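Local coordinates for protease (Penicillium cyclopium, PDB 5Z6O), which hydrolyses peptide bonds as a subtilisin-type serine protease of the proteinase K kind, probably cutting casein, gelatin and type IV collagen, at residues 14-19 with 24-29; 235-240 with 274-279; 113-118 with 146-151; 117-122 with 153-158; 204-209 with 266-271. All blocks are in the same frame, centred on the assembly; numbering follows the deposited sequence.

Contact 1: 14-19 with 24-29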
# COMPACT_ATOMS: atom_id res chain seq x y z
N SER A 14 11.38 8.94 -4.04
CA SER A 14 11.88 9.69 -5.17
C SER A 14 11.78 8.90 -6.46
O SER A 14 11.65 9.49 -7.53
CB SER A 14 13.32 10.13 -4.92
OG SER A 14 14.03 9.10 -4.29
N ARG A 15 11.78 7.55 -6.38
CA ARG A 15 11.64 6.76 -7.60
C ARG A 15 10.30 6.98 -8.25
O ARG A 15 10.21 7.01 -9.48
CB ARG A 15 11.82 5.27 -7.29
CG ARG A 15 11.86 4.37 -8.56
CD ARG A 15 13.07 4.73 -9.40
NE ARG A 15 13.06 4.12 -10.74
CZ ARG A 15 12.47 4.67 -11.80
NH1 ARG A 15 12.57 4.07 -12.99
NH2 ARG A 15 11.81 5.83 -11.69
N ILE A 16 9.22 7.07 -7.45
CA ILE A 16 7.89 7.07 -8.08
C ILE A 16 7.52 8.41 -8.70
O ILE A 16 6.50 8.49 -9.39
CB ILE A 16 6.78 6.66 -7.10
CG1 ILE A 16 6.67 7.69 -5.98
CG2 ILE A 16 7.05 5.26 -6.60
CD1 ILE A 16 5.36 7.66 -5.17
N SER A 17 8.32 9.47 -8.49
CA SER A 17 8.07 10.74 -9.16
C SER A 17 9.09 11.03 -10.24
O SER A 17 9.16 12.16 -10.73
CB SER A 17 8.01 11.92 -8.17
OG SER A 17 9.17 12.04 -7.36
N SER A 18 9.80 10.01 -10.69
CA SER A 18 10.87 10.19 -11.66
C SER A 18 10.71 9.16 -12.77
O SER A 18 10.30 8.03 -12.52
CB SER A 18 12.23 10.02 -10.99
OG SER A 18 13.23 10.19 -11.97
N LYS A 19 11.01 9.55 -14.01
CA LYS A 19 10.94 8.53 -15.05
C LYS A 19 12.17 7.65 -15.05
O LYS A 19 12.08 6.50 -15.46
CB LYS A 19 10.74 9.18 -16.43
CG LYS A 19 9.42 9.90 -16.55
CD LYS A 19 9.23 10.50 -17.93
CE LYS A 19 7.91 11.25 -18.02
NZ LYS A 19 7.69 11.79 -19.40
N THR A 24 16.78 11.85 -6.36
CA THR A 24 16.93 12.03 -4.92
C THR A 24 15.77 12.76 -4.29
O THR A 24 15.67 12.74 -3.06
CB THR A 24 18.21 12.81 -4.59
OG1 THR A 24 18.16 14.07 -5.24
CG2 THR A 24 19.45 12.04 -5.06
N ASP A 25 14.94 13.44 -5.07
CA ASP A 25 13.86 14.26 -4.55
C ASP A 25 12.51 13.67 -4.90
O ASP A 25 12.34 13.11 -5.97
CB ASP A 25 13.90 15.67 -5.12
CG ASP A 25 15.25 16.32 -4.95
OD1 ASP A 25 16.00 15.94 -4.04
OD2 ASP A 25 15.53 17.23 -5.74
N TYR A 26 11.54 13.86 -4.02
CA TYR A 26 10.16 13.45 -4.28
C TYR A 26 9.32 14.67 -4.61
O TYR A 26 9.26 15.63 -3.83
CB TYR A 26 9.63 12.70 -3.05
CG TYR A 26 8.17 12.30 -3.13
CD1 TYR A 26 7.62 11.82 -4.31
CD2 TYR A 26 7.35 12.38 -2.00
CE1 TYR A 26 6.24 11.45 -4.36
CE2 TYR A 26 6.01 12.01 -2.05
CZ TYR A 26 5.48 11.54 -3.24
OH TYR A 26 4.13 11.20 -3.31
N VAL A 27 8.67 14.66 -5.78
CA VAL A 27 7.92 15.81 -6.29
C VAL A 27 6.47 15.37 -6.44
O VAL A 27 6.20 14.34 -7.07
CB VAL A 27 8.47 16.29 -7.65
CG1 VAL A 27 7.71 17.53 -8.10
CG2 VAL A 27 9.97 16.57 -7.56
N TYR A 28 5.54 16.16 -5.88
CA TYR A 28 4.13 15.76 -5.85
C TYR A 28 3.26 17.01 -5.79
O TYR A 28 3.69 18.05 -5.33
CB TYR A 28 3.85 14.81 -4.65
CG TYR A 28 4.13 15.46 -3.30
CD1 TYR A 28 5.42 15.47 -2.74
CD2 TYR A 28 3.11 16.09 -2.60
CE1 TYR A 28 5.67 16.10 -1.51
CE2 TYR A 28 3.34 16.69 -1.36
CZ TYR A 28 4.63 16.71 -0.85
OH TYR A 28 4.79 17.29 0.37
N ASP A 29 2.03 16.89 -6.24
CA ASP A 29 1.10 18.02 -6.14
C ASP A 29 0.65 18.25 -4.70
O ASP A 29 0.40 17.30 -3.95
CB ASP A 29 -0.14 17.75 -7.00
CG ASP A 29 -1.04 18.93 -7.04
OD1 ASP A 29 -0.66 19.87 -7.75
OD2 ASP A 29 -2.07 18.95 -6.32
O HOH W 1 11.75 12.16 -8.40
O HOH W 2 15.86 9.70 -2.16
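S17 grips strand 26-29 by its hydroxyl. V27 N donates to S17 OG over 3.1 Å, and the 168° angle at the hydrogen makes the bond nearly straight. The same oxygen gives its proton to a water that in turn donates to S14 O and D25 O, the latter at 2.7 Å from the water. It also lies at the edge of the Y26 ring, close to the ring plane, with S17 OG 3.4 Å from Y26 CD1. A chi1 of 56°, which puts OG between the backbone N and the carbonyl carbon, makes these meetings possible. Were an alanine here, V27 N-H would probably lose this acceptor and the water one of its three partners. Beside this polar knot, I16 CD1 comes within 4.0 Å of Y26 CE1, and S14 CB packs 3.3 Å from D25 O.

The contact joins the end of helix 11-16 to the strand that follows it. Strand 26-29 pairs antiparallel with 2-5 through backbone bonds of Y26 to Q5 and Y28 to V3, while the intervening V27 N is taken by S17.

Further out, Y28 CD1 sits 3.6 Å above one face of the Y26 ring, and Y26 OH is hydrogen-bonded to V88 O. S14 OG bonds to W11 O and A23 O, and a second water bridges it to T24 O.

Contact 2: 235-240 with 274-279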
# COMPACT_ATOMS: atom_id res chain seq x y z
N ALA A 235 -1.03 2.12 -2.50
CA ALA A 235 -2.14 2.66 -1.72
C ALA A 235 -2.03 4.18 -1.65
O ALA A 235 -3.02 4.90 -1.87
CB ALA A 235 -2.15 2.10 -0.29
N GLY A 236 -0.83 4.67 -1.34
CA GLY A 236 -0.65 6.11 -1.29
C GLY A 236 -0.86 6.77 -2.64
O GLY A 236 -1.46 7.85 -2.71
N ALA A 237 -0.34 6.17 -3.71
CA ALA A 237 -0.53 6.78 -5.02
C ALA A 237 -2.01 6.82 -5.40
O ALA A 237 -2.46 7.77 -6.07
CB ALA A 237 0.28 6.02 -6.09
N ALA A 238 -2.78 5.79 -5.04
CA ALA A 238 -4.21 5.84 -5.33
C ALA A 238 -4.87 6.98 -4.59
O ALA A 238 -5.68 7.70 -5.16
CB ALA A 238 -4.88 4.52 -4.97
N ALA A 239 -4.53 7.16 -3.31
CA ALA A 239 -5.14 8.26 -2.56
C ALA A 239 -4.77 9.60 -3.19
O ALA A 239 -5.61 10.49 -3.37
CB ALA A 239 -4.72 8.18 -1.08
N TYR A 240 -3.50 9.74 -3.57
CA TYR A 240 -3.02 10.92 -4.27
C TYR A 240 -3.82 11.20 -5.55
O TYR A 240 -4.26 12.33 -5.80
CB TYR A 240 -1.55 10.69 -4.58
CG TYR A 240 -0.90 11.73 -5.42
CD1 TYR A 240 -0.53 12.96 -4.87
CD2 TYR A 240 -0.65 11.50 -6.75
CE1 TYR A 240 0.08 13.94 -5.66
CE2 TYR A 240 0.01 12.46 -7.56
CZ TYR A 240 0.34 13.66 -7.00
OH TYR A 240 0.96 14.57 -7.80
N LYS A 274 5.82 -2.91 -15.72
CA LYS A 274 5.39 -1.55 -15.38
C LYS A 274 5.74 -1.23 -13.94
O LYS A 274 5.61 -2.07 -13.05
CB LYS A 274 3.88 -1.39 -15.58
CG LYS A 274 3.57 -1.10 -17.07
CD LYS A 274 2.11 -0.81 -17.33
CE LYS A 274 1.91 -0.22 -18.75
NZ LYS A 274 1.53 1.25 -18.78
N LEU A 275 6.23 -0.01 -13.74
CA LEU A 275 6.67 0.49 -12.43
C LEU A 275 5.85 1.73 -12.08
O LEU A 275 5.73 2.64 -12.90
CB LEU A 275 8.16 0.86 -12.47
CG LEU A 275 8.67 1.51 -11.15
CD1 LEU A 275 8.52 0.57 -9.96
CD2 LEU A 275 10.14 1.88 -11.35
N LEU A 276 5.37 1.80 -10.83
CA LEU A 276 4.59 2.94 -10.35
C LEU A 276 5.25 4.27 -10.69
O LEU A 276 6.42 4.49 -10.40
CB LEU A 276 4.47 2.83 -8.82
CG LEU A 276 3.67 3.91 -8.05
CD1 LEU A 276 2.23 3.96 -8.59
CD2 LEU A 276 3.74 3.57 -6.54
N TYR A 277 4.44 5.19 -11.23
CA TYR A 277 4.86 6.56 -11.56
C TYR A 277 3.69 7.49 -11.28
O TYR A 277 2.57 7.19 -11.69
CB TYR A 277 5.24 6.64 -13.04
CG TYR A 277 5.62 8.02 -13.48
CD1 TYR A 277 6.70 8.68 -12.91
CD2 TYR A 277 4.89 8.67 -14.46
CE1 TYR A 277 7.04 9.99 -13.32
CE2 TYR A 277 5.22 9.94 -14.88
CZ TYR A 277 6.28 10.60 -14.31
OH TYR A 277 6.58 11.87 -14.74
N ASN A 278 3.93 8.63 -10.59
CA ASN A 278 2.80 9.46 -10.15
C ASN A 278 2.33 10.47 -11.20
O ASN A 278 1.38 11.19 -10.93
CB ASN A 278 3.12 10.19 -8.79
CG ASN A 278 4.12 11.34 -8.93
OD1 ASN A 278 4.35 12.08 -7.95
ND2 ASN A 278 4.73 11.49 -10.07
N GLY A 279 2.97 10.52 -12.37
CA GLY A 279 2.47 11.35 -13.45
C GLY A 279 2.82 12.82 -13.35
O GLY A 279 2.21 13.65 -14.04
O HOH W 3 1.06 14.07 -10.35
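A237 and L276 make the apolar half of this buried contact, with A237 CB 3.8 Å from L276 CD1. One methyl meets one branch of the leucine; L276 CG stands anti to the backbone N (chi1 -180°), which sets CD1 against A237 CB. The alanine carries nothing beyond CB, so the loop can come close: the nearest CA atoms, of A237 and N278, are 6.7 Å apart.

The second kind of contact is between a ring edge and N278, through its CB and its backbone. Y240 CE2 lies 4.0 Å from N278 CB and 3.9 Å from N278 O, the backbone carbonyl oxygen, which stands at the ring edge near its plane. The tyrosine ring and the N278 amide are turned only 17° apart, although the two side chains run at a slant to each other.

Helix 227-245 is the long central helix of the subtilase fold, and near its start is S228, probably of the charge relay system; its A235 packs on strands 131-135 and 157-162. Segment 274-279 runs past it near the end of the chain, where L276 also touches L205 and A207 of strand 205-208, one of the two edge strands.

Polar linkage across the contact goes through water. One molecule, in the plane of the Y240 ring at its edge, lies 2.6 Å from Y240 OH and donates to N278 O at 3.0 Å. Y240 OH is also hydrogen-bonded to D29 N.

Contact 3: 113-118 with 146-151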
# COMPACT_ATOMS: atom_id res chain seq x y z
N ALA A 113 -12.89 -10.25 9.24
CA ALA A 113 -13.65 -9.39 10.16
C ALA A 113 -13.15 -7.94 10.11
O ALA A 113 -13.95 -7.00 10.14
CB ALA A 113 -13.58 -9.95 11.59
N GLY A 114 -11.83 -7.75 10.00
CA GLY A 114 -11.31 -6.39 9.89
C GLY A 114 -11.68 -5.73 8.57
O GLY A 114 -12.03 -4.53 8.53
N MET A 115 -11.63 -6.50 7.48
CA MET A 115 -12.04 -5.97 6.18
C MET A 115 -13.49 -5.55 6.18
O MET A 115 -13.85 -4.47 5.66
CB MET A 115 -11.81 -7.03 5.09
CG MET A 115 -10.36 -7.46 4.99
SD MET A 115 -10.13 -8.93 3.98
CE MET A 115 -10.60 -8.27 2.41
N ASP A 116 -14.35 -6.40 6.76
CA ASP A 116 -15.77 -6.09 6.87
C ASP A 116 -16.01 -4.82 7.69
O ASP A 116 -16.84 -3.97 7.32
CB ASP A 116 -16.51 -7.28 7.50
CG ASP A 116 -16.74 -8.44 6.53
OD1 ASP A 116 -16.41 -8.34 5.32
OD2 ASP A 116 -17.25 -9.46 7.00
N TRP A 117 -15.29 -4.68 8.81
CA TRP A 117 -15.42 -3.47 9.62
C TRP A 117 -15.08 -2.24 8.80
O TRP A 117 -15.79 -1.21 8.86
CB TRP A 117 -14.51 -3.56 10.85
CG TRP A 117 -14.60 -2.33 11.69
CD1 TRP A 117 -15.41 -2.14 12.79
CD2 TRP A 117 -13.89 -1.10 11.49
NE1 TRP A 117 -15.24 -0.85 13.27
CE2 TRP A 117 -14.31 -0.19 12.50
CE3 TRP A 117 -12.94 -0.67 10.57
CZ2 TRP A 117 -13.81 1.11 12.60
CZ3 TRP A 117 -12.43 0.64 10.67
CH2 TRP A 117 -12.87 1.50 11.67
N ALA A 118 -14.00 -2.32 8.02
CA ALA A 118 -13.56 -1.14 7.27
C ALA A 118 -14.58 -0.74 6.21
O ALA A 118 -14.80 0.46 5.95
CB ALA A 118 -12.20 -1.42 6.66
N ASN A 146 -10.56 -14.53 -1.04
CA ASN A 146 -10.75 -13.87 -2.32
C ASN A 146 -12.12 -13.23 -2.45
O ASN A 146 -12.25 -12.13 -2.98
CB ASN A 146 -10.53 -14.84 -3.47
CG ASN A 146 -9.06 -15.07 -3.76
OD1 ASN A 146 -8.19 -14.70 -2.98
ND2 ASN A 146 -8.78 -15.65 -4.91
N ASP A 147 -13.18 -13.91 -1.96
CA ASP A 147 -14.52 -13.31 -1.97
C ASP A 147 -14.55 -12.03 -1.13
O ASP A 147 -15.22 -11.05 -1.52
CB ASP A 147 -15.57 -14.26 -1.39
CG ASP A 147 -15.83 -15.45 -2.30
OD1 ASP A 147 -15.46 -15.40 -3.49
OD2 ASP A 147 -16.42 -16.43 -1.77
N ALA A 148 -13.95 -12.08 0.05
CA ALA A 148 -13.95 -10.90 0.92
C ALA A 148 -13.25 -9.73 0.24
O ALA A 148 -13.73 -8.58 0.30
CB ALA A 148 -13.28 -11.22 2.24
N ALA A 149 -12.11 -10.00 -0.39
CA ALA A 149 -11.38 -8.93 -1.10
C ALA A 149 -12.20 -8.35 -2.25
O ALA A 149 -12.26 -7.11 -2.45
CB ALA A 149 -10.05 -9.46 -1.62
N ALA A 150 -12.83 -9.24 -3.04
CA ALA A 150 -13.65 -8.75 -4.14
C ALA A 150 -14.80 -7.91 -3.61
O ALA A 150 -15.20 -6.93 -4.24
CB ALA A 150 -14.20 -9.91 -4.98
N ASN A 151 -15.36 -8.29 -2.46
CA ASN A 151 -16.45 -7.50 -1.89
C ASN A 151 -15.97 -6.11 -1.47
O ASN A 151 -16.73 -5.13 -1.56
CB ASN A 151 -17.05 -8.24 -0.70
CG ASN A 151 -18.21 -7.49 -0.10
OD1 ASN A 151 -19.23 -7.31 -0.76
ND2 ASN A 151 -18.04 -7.02 1.13
O HOH W 4 -15.42 -7.70 2.62
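M115 reaches A148 and A149 by a chain that runs out and then bends. Its CG stands anti to the carbonyl carbon, beside the backbone N (chi1 -59°); chi2 of 168° keeps the next step extended, and the turn at chi3 (66°) swings the terminal methyl against helix 143-154. That methyl carries the whole direct contact. M115 CE lies 3.6 Å from A149 N and 3.7 Å from A148 C, so it rests on the peptide between the two alanines. The alanine methyls stand a little farther off, with A148 CB at 4.0 Å from M115 CE and A149 CB at 4.2 Å from M115 CE. The CB of A148 points toward the facing helix and that of A149 away from it, which agrees with the methyl settling over the backbone between them. Within 113-118 and 146-151 the nearest CA atoms, of M115 and A148, are 7.5 Å apart, a spacing that the small alanines permit.

Nearer the surface a water donates to A148 O at 3.0 Å and accepts from N151 ND2 at 3.1 Å. Its further link to D116 is doubtful, because that side chain has two conformers.

M115 also touches M145 and V152, so its partners on the facing helix are spaced i, i+3, i+4 and i+7, the hole of knobs-into-holes packing. On the sheet side it meets M135 of strand 131-135. Neighbouring helices joined through the strand between them, and packed on a parallel sheet, are typical of the beta-alpha-beta crossovers of the subtilisin fold.

Contact 4: 117-122 with 153-158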
# COMPACT_ATOMS: atom_id res chain seq x y z
N TRP A 117 -15.29 -4.68 8.81
CA TRP A 117 -15.42 -3.47 9.62
C TRP A 117 -15.08 -2.24 8.80
O TRP A 117 -15.79 -1.21 8.86
CB TRP A 117 -14.51 -3.56 10.85
CG TRP A 117 -14.60 -2.33 11.69
CD1 TRP A 117 -15.41 -2.14 12.79
CD2 TRP A 117 -13.89 -1.10 11.49
NE1 TRP A 117 -15.24 -0.85 13.27
CE2 TRP A 117 -14.31 -0.19 12.50
CE3 TRP A 117 -12.94 -0.67 10.57
CZ2 TRP A 117 -13.81 1.11 12.60
CZ3 TRP A 117 -12.43 0.64 10.67
CH2 TRP A 117 -12.87 1.50 11.67
N ALA A 118 -14.00 -2.32 8.02
CA ALA A 118 -13.56 -1.14 7.27
C ALA A 118 -14.58 -0.74 6.21
O ALA A 118 -14.80 0.46 5.95
CB ALA A 118 -12.20 -1.42 6.66
N VAL A 119 -15.18 -1.72 5.53
CA VAL A 119 -16.19 -1.39 4.52
C VAL A 119 -17.37 -0.65 5.17
O VAL A 119 -17.85 0.37 4.65
CB VAL A 119 -16.67 -2.66 3.78
CG1 VAL A 119 -17.97 -2.35 3.03
CG2 VAL A 119 -15.58 -3.19 2.80
N LYS A 120 -17.83 -1.16 6.32
CA LYS A 120 -18.92 -0.48 7.04
C LYS A 120 -18.53 0.94 7.41
O LYS A 120 -19.32 1.88 7.26
CB LYS A 120 -19.28 -1.25 8.31
CG LYS A 120 -20.26 -2.38 8.08
CD LYS A 120 -20.76 -2.94 9.41
CE LYS A 120 -21.74 -4.08 9.18
NZ LYS A 120 -21.09 -5.19 8.43
N ASP A 121 -17.31 1.11 7.93
CA ASP A 121 -16.86 2.44 8.32
C ASP A 121 -16.79 3.38 7.13
O ASP A 121 -17.14 4.56 7.24
CB ASP A 121 -15.49 2.33 9.00
CG ASP A 121 -15.04 3.65 9.58
OD1 ASP A 121 -15.56 4.04 10.65
OD2 ASP A 121 -14.17 4.29 8.96
N SER A 122 -16.34 2.89 5.98
CA SER A 122 -16.24 3.76 4.83
C SER A 122 -17.62 4.22 4.37
O SER A 122 -17.79 5.37 3.96
CB SER A 122 -15.49 3.06 3.70
OG SER A 122 -16.23 1.98 3.18
N VAL A 153 -13.76 -4.28 -2.95
CA VAL A 153 -13.68 -3.44 -4.14
C VAL A 153 -15.08 -3.12 -4.66
O VAL A 153 -15.38 -1.98 -5.05
CB VAL A 153 -12.82 -4.13 -5.21
CG1 VAL A 153 -12.79 -3.30 -6.52
CG2 VAL A 153 -11.40 -4.29 -4.70
N ARG A 154 -15.97 -4.12 -4.66
CA ARG A 154 -17.33 -3.90 -5.14
C ARG A 154 -18.07 -2.87 -4.29
O ARG A 154 -18.99 -2.21 -4.78
CB ARG A 154 -18.09 -5.23 -5.15
CG ARG A 154 -19.11 -5.33 -6.25
CD ARG A 154 -19.91 -6.64 -6.17
NE ARG A 154 -19.11 -7.83 -5.88
CZ ARG A 154 -18.29 -8.43 -6.75
NH1 ARG A 154 -17.63 -9.53 -6.38
NH2 ARG A 154 -18.12 -7.96 -7.98
N SER A 155 -17.67 -2.71 -3.03
CA SER A 155 -18.28 -1.75 -2.10
C SER A 155 -17.68 -0.35 -2.18
O SER A 155 -17.99 0.48 -1.33
CB SER A 155 -18.16 -2.24 -0.67
OG SER A 155 -18.76 -3.50 -0.58
N GLY A 156 -16.83 -0.09 -3.19
CA GLY A 156 -16.27 1.23 -3.40
C GLY A 156 -14.99 1.55 -2.64
O GLY A 156 -14.73 2.73 -2.36
N VAL A 157 -14.18 0.55 -2.28
CA VAL A 157 -12.89 0.77 -1.62
C VAL A 157 -11.79 0.16 -2.51
O VAL A 157 -11.84 -1.03 -2.82
CB VAL A 157 -12.86 0.15 -0.21
CG1 VAL A 157 -11.50 0.40 0.47
CG2 VAL A 157 -13.95 0.74 0.69
N PHE A 158 -10.81 0.99 -2.91
CA PHE A 158 -9.70 0.50 -3.72
C PHE A 158 -8.84 -0.38 -2.83
O PHE A 158 -8.65 -0.09 -1.65
CB PHE A 158 -8.89 1.69 -4.25
CG PHE A 158 -7.52 1.31 -4.81
CD1 PHE A 158 -7.36 0.94 -6.13
CD2 PHE A 158 -6.41 1.33 -3.98
CE1 PHE A 158 -6.09 0.62 -6.62
CE2 PHE A 158 -5.15 1.03 -4.45
CZ PHE A 158 -4.99 0.67 -5.77
O HOH W 5 -17.89 2.42 0.84
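V119, V157 and S155 bury the most surface here, and the first meets the third directly. V119 CG1, placed anti to the backbone N by a chi1 of 164°, lies 3.7 Å from S155 CB and 3.9 Å from S155 OG. The branch therefore touches CB first, with the hydroxyl slightly farther off. The hydroxyl is turned back to the last turn of the helix before it: S155 OG is hydrogen-bonded to N151 O, which leaves CB as the closest surface for the valine.

V157, in the chain leading into the strand after the helix, points its CB toward helix 108-124. Its CG2 is the touching branch, 4.1 Å from S122 CB. V157 also packs on S131 and M133 of the adjacent strand 131-135, so its side chain lies in the layer between the sheet and helix 108-124. In one modelled position S122 OG donates to V119 O and shares a water with S155 O, but S122 has two conformers and this bridge is accordingly uncertain.

S155 and V157 are brought to bear by the way helix 143-154 ends. G156, with phi at 87°, is the C-prime residue of a Schellman motif: G156 N bonds to V153 O at 3.0 Å, and V157 N to V152 O. At these backbone angles a CB would probably crowd the carbonyl oxygen of S155.

The direct contact is thus one of carbon against carbon and of a hydroxyl beside a methyl. It depends on fit rather than on direct polar bonds, with the S155 hydroxyl satisfied by N151 O of the preceding helix.

Contact 5: 204-209 with 266-271. With CA (calcium ion), chain B.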
# COMPACT_ATOMS: atom_id res chain seq x y z
N ASP A 204 -0.42 -6.56 -11.21
CA ASP A 204 -0.82 -5.39 -11.97
C ASP A 204 0.36 -4.47 -12.25
O ASP A 204 0.44 -3.86 -13.34
CB ASP A 204 -1.92 -4.63 -11.22
CG ASP A 204 -3.22 -5.43 -11.16
OD1 ASP A 204 -3.85 -5.56 -12.22
OD2 ASP A 204 -3.55 -6.00 -10.10
N LEU A 205 1.28 -4.32 -11.29
CA LEU A 205 2.48 -3.51 -11.51
C LEU A 205 3.47 -3.73 -10.36
O LEU A 205 3.17 -4.40 -9.37
CB LEU A 205 2.16 -2.01 -11.64
CG LEU A 205 1.65 -1.32 -10.39
CD1 LEU A 205 2.03 0.19 -10.45
CD2 LEU A 205 0.12 -1.40 -10.29
N TYR A 206 4.66 -3.17 -10.53
CA TYR A 206 5.74 -3.13 -9.55
C TYR A 206 5.71 -1.81 -8.79
O TYR A 206 5.32 -0.78 -9.34
CB TYR A 206 7.14 -3.25 -10.21
CG TYR A 206 7.51 -4.68 -10.58
CD1 TYR A 206 7.00 -5.30 -11.74
CD2 TYR A 206 8.37 -5.42 -9.74
CE1 TYR A 206 7.34 -6.64 -12.05
CE2 TYR A 206 8.72 -6.75 -10.04
CZ TYR A 206 8.21 -7.34 -11.19
OH TYR A 206 8.60 -8.63 -11.43
N ALA A 207 6.21 -1.86 -7.56
CA ALA A 207 6.49 -0.65 -6.81
C ALA A 207 7.69 -0.94 -5.94
O ALA A 207 8.00 -2.11 -5.69
CB ALA A 207 5.29 -0.22 -5.94
N PRO A 208 8.37 0.10 -5.44
CA PRO A 208 9.61 -0.11 -4.67
C PRO A 208 9.35 -0.99 -3.46
O PRO A 208 8.43 -0.73 -2.68
CB PRO A 208 10.01 1.31 -4.26
CG PRO A 208 9.56 2.14 -5.42
CD PRO A 208 8.20 1.52 -5.81
N GLY A 209 10.19 -2.01 -3.30
CA GLY A 209 9.90 -2.98 -2.26
C GLY A 209 11.12 -3.51 -1.55
O GLY A 209 10.97 -4.30 -0.63
N GLY A 266 14.48 -7.42 -16.33
CA GLY A 266 14.47 -8.83 -15.94
C GLY A 266 13.27 -9.27 -15.12
O GLY A 266 13.42 -10.09 -14.21
N ALA A 267 12.10 -8.72 -15.40
CA ALA A 267 10.86 -9.22 -14.83
C ALA A 267 10.64 -10.67 -15.28
O ALA A 267 10.88 -10.99 -16.44
CB ALA A 267 9.66 -8.38 -15.27
N PRO A 268 10.17 -11.53 -14.41
CA PRO A 268 9.87 -12.91 -14.83
C PRO A 268 8.94 -13.01 -16.04
O PRO A 268 8.14 -12.11 -16.32
CB PRO A 268 9.24 -13.52 -13.57
CG PRO A 268 9.87 -12.76 -12.45
CD PRO A 268 10.01 -11.34 -12.96
N LYS A 269 9.01 -14.11 -16.79
CA LYS A 269 8.21 -14.19 -18.01
C LYS A 269 6.73 -14.25 -17.66
O LYS A 269 6.34 -14.84 -16.65
CB LYS A 269 8.59 -15.42 -18.85
CG LYS A 269 8.07 -16.74 -18.30
CD LYS A 269 7.55 -17.64 -19.42
CE LYS A 269 7.21 -19.04 -18.90
NZ LYS A 269 8.41 -19.74 -18.32
N GLY A 270 5.92 -13.61 -18.49
CA GLY A 270 4.51 -13.52 -18.21
C GLY A 270 4.14 -12.47 -17.18
O GLY A 270 2.97 -12.40 -16.80
N THR A 271 5.10 -11.64 -16.74
CA THR A 271 4.89 -10.60 -15.72
C THR A 271 5.09 -9.23 -16.34
O THR A 271 6.02 -9.02 -17.14
CB THR A 271 5.84 -10.80 -14.53
OG1 THR A 271 5.70 -12.13 -14.02
CG2 THR A 271 5.53 -9.83 -13.38
CA CA B . -5.71 -6.78 -10.85
O HOH W 6 -7.18 -4.96 -11.16
O HOH W 7 -4.57 -8.29 -12.08
O HOH W 8 -7.76 -8.43 -10.58
O HOH W 9 -4.98 -8.51 -9.51
O HOH W 10 -6.38 -7.11 -13.15
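The phenol of Y206 meets segment 266-271 around its outer end. A267 CB and T271 CG2 both approach the ring at a slant, with T271 CG2 3.9 Å from Y206 CE1 and A267 CB 4.3 Å from Y206 CE1. P268 is closest: its CD lies 3.4 Å from Y206 OH. The threonine side chain crosses that of Y206 at about a right angle, and its CG2 is the branch in touch, while T271 OG1 is hydrogen-bonded to G200 N. Y206 OH finds its polar partner in S193 OG. With CG anti to the carbonyl carbon, beside the backbone N (chi1 -80°), the hydroxyl end of the ring is set against P268 and T271.

The other flat group, the D204 carboxylate, chelates a calcium ion, with D204 OD1 at 2.6 Å and D204 OD2 at 2.4 Å from the metal. Five waters and V181 O complete eight ligand atoms, and D204 OD2 also accepts from T183 N.

Strand 205-208 is an outermost strand of the seven-stranded parallel sheet of the subtilisin fold. Side chains alternate along it: Y206 faces the loop, whereas L205 packs on helix 249-259 and A207 on helix 227-245.

The loop, which leads from strand 261-262 to strand 274-275, is shaped by a type II beta turn from P268 to T271. T271 N bonds to P268 O at 3.1 Å, and G270 supplies the positive phi (80°) of the turn.

How the contacts relate
Contacts 1, 2 and 5 all touch one another. I16 O lies 2.8 Å from N278 N, a probable hydrogen bond between contacts 1 and 2, and I16 CG2 packs 4.0 Å from P208 CD of contact 5. Y206 N probably bonds to K274 O, and Y206 O to L276 N, joining contacts 2 and 5. Contacts 3 and 4, with centres about 8 Å apart, use the same two helices. A238 CB, 3.5 Å from F158 CE2, connects contact 4 to contact 2. M115 of contact 3 is about 11 Å from D42, probably of the charge relay system, side chain to side chain; the Y206 side chain is about 13 Å from the bound phenylmethanesulfonic acid.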